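Local coordinates for dihydrodipicolinate synthase (Bacteroides thetaiotaomicron, PDB 4XKY), which catalyses the aldol-type condensation of pyruvate with aspartate semialdehyde through a lysine Schiff base, a committed step towards diaminopimelate and lysine, at the interface of chains A and B. Coordinates in Å, arbitrary orientation; residue numbers count along the deposited sequence, not the author numbering. Chains: chain A, Dihydrodipicolinate synthase; chain B, Dihydrodipicolinate synthase.

The interface of chains A and B. Residues chain A 83, 85, 108, 110-111; chain B 53, 278-280.
B:Pro279 follows a cis peptide bond to B:Ala278, and this turn of the chain B backbone brings the proline ring up against A:Tyr110, A:Phe111 and A:Ile85. The protein belongs to the DapA family of tetrameric (β/α)8-barrel aldolases; A:Tyr110, in the PPYY stretch after strand 102-105, probably corresponds to the family's tyrosine that crosses the tight dimer towards the neighbour's active site and joins its Thr/Tyr/Tyr catalytic triad.

A:Phe111 packs on the proline. CG lies anti to the backbone N (chi1 170°), and the ring and the proline run antiparallel past one another, with the proline CB over one face, towards the rim. B:Pro279 CG is 3.6 Å from A:Phe111 CD1. The same edge of A:Phe111 points at a face of B:Phe280, A:Phe111 CD1 to B:Phe280 CE1 3.5 Å, with the planes at 58°.

A:Tyr110 comes to B:Phe280 from that same side but meets its CE2/CZ rim, B:Phe280 CE2 to A:Tyr110 CE2 3.6 Å. A:Tyr110 has CG between its backbone N and carbonyl carbon (chi1 54°), which sends the phenol back across its own chain towards A:Thr83. Here A:Tyr110 OH donates to A:Thr83 O at 2.8 Å, in the carbonyl plane, which fixes the hydroxyl. A:Tyr110 OH also packs on B:Ser53 CB at 3.3 Å. A phenylalanine here would probably keep the ring packing on B:Phe280 but leave A:Thr83 O without this donor and the ring less firmly tethered beside B:Ser53.

On the far side of the proline, A:Ile85 lays its CD1 methyl obliquely against B:Pro279 CB at 3.8 Å. The backbone A:Ile85 N, at the start of helix 85-97, donates almost straight to a water at 2.8 Å. That water also lies 2.7 Å from B:Ala278 O, and it bonds B:Ser53 O as well, bridging the two subunits.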
# COMPACT_ATOMS: atom_id res chain seq x y z
N THR A 83 -20.15 -7.87 -0.97
CA THR A 83 -19.23 -8.58 -1.84
C THR A 83 -20.03 -9.41 -2.84
O THR A 83 -19.53 -9.71 -3.92
CB THR A 83 -18.28 -9.49 -1.05
OG1 THR A 83 -19.05 -10.42 -0.29
CG2 THR A 83 -17.44 -8.65 -0.08
N ILE A 85 -23.18 -9.61 -5.38
CA ILE A 85 -24.13 -8.80 -6.13
C ILE A 85 -25.55 -9.31 -5.92
O ILE A 85 -26.45 -8.51 -5.80
CB ILE A 85 -23.77 -8.70 -7.62
CG1 ILE A 85 -22.50 -7.85 -7.75
CG2 ILE A 85 -24.92 -8.07 -8.42
CD1 ILE A 85 -21.86 -7.91 -9.12
N PRO A 108 -17.38 -3.91 -5.07
CA PRO A 108 -16.72 -4.70 -4.04
C PRO A 108 -15.20 -4.53 -4.12
O PRO A 108 -14.68 -4.35 -5.22
CB PRO A 108 -17.12 -6.13 -4.40
CG PRO A 108 -17.37 -6.09 -5.86
CD PRO A 108 -18.02 -4.76 -6.08
N TYR A 110 -12.42 -6.24 -4.10
CA TYR A 110 -11.56 -7.08 -4.94
C TYR A 110 -11.67 -6.75 -6.42
O TYR A 110 -10.75 -7.00 -7.18
CB TYR A 110 -11.87 -8.57 -4.71
CG TYR A 110 -13.32 -8.95 -4.90
CD1 TYR A 110 -14.19 -9.05 -3.82
CD2 TYR A 110 -13.83 -9.19 -6.17
CE1 TYR A 110 -15.53 -9.38 -4.00
CE2 TYR A 110 -15.15 -9.53 -6.37
CZ TYR A 110 -16.00 -9.62 -5.29
OH TYR A 110 -17.31 -9.96 -5.57
N PHE A 111 -12.80 -6.19 -6.83
CA PHE A 111 -13.15 -6.27 -8.25
C PHE A 111 -12.31 -5.39 -9.17
O PHE A 111 -11.65 -5.90 -10.07
CB PHE A 111 -14.64 -5.99 -8.48
CG PHE A 111 -14.98 -5.82 -9.92
CD1 PHE A 111 -14.82 -6.88 -10.80
CD2 PHE A 111 -15.41 -4.60 -10.41
CE1 PHE A 111 -15.12 -6.72 -12.15
CE2 PHE A 111 -15.70 -4.44 -11.75
CZ PHE A 111 -15.56 -5.50 -12.62
N SER B 53 -17.80 -13.71 -3.53
CA SER B 53 -18.67 -13.26 -4.58
C SER B 53 -20.04 -14.00 -4.61
O SER B 53 -20.96 -13.57 -5.28
CB SER B 53 -17.92 -13.22 -5.93
OG SER B 53 -17.82 -14.48 -6.54
N ALA B 278 -20.66 -13.18 -11.51
CA ALA B 278 -20.58 -11.73 -11.54
C ALA B 278 -20.02 -11.25 -10.19
O ALA B 278 -20.37 -11.82 -9.17
CB ALA B 278 -21.95 -11.13 -11.80
N PRO B 279 -19.21 -10.19 -10.19
CA PRO B 279 -18.98 -9.28 -11.32
C PRO B 279 -17.97 -9.76 -12.35
O PRO B 279 -17.76 -9.08 -13.35
CB PRO B 279 -18.42 -8.02 -10.64
CG PRO B 279 -17.70 -8.54 -9.44
CD PRO B 279 -18.51 -9.73 -8.97
N PHE B 280 -17.33 -10.89 -12.11
CA PHE B 280 -16.40 -11.40 -13.09
C PHE B 280 -17.19 -12.19 -14.14
O PHE B 280 -18.38 -12.46 -13.94
CB PHE B 280 -15.36 -12.25 -12.41
CG PHE B 280 -14.48 -11.47 -11.47
CD1 PHE B 280 -13.64 -10.48 -11.95
CD2 PHE B 280 -14.49 -11.75 -10.10
CE1 PHE B 280 -12.82 -9.76 -11.09
CE2 PHE B 280 -13.67 -11.04 -9.23
CZ PHE B 280 -12.83 -10.05 -9.72
O HOH W 1 -21.07 -10.96 -6.71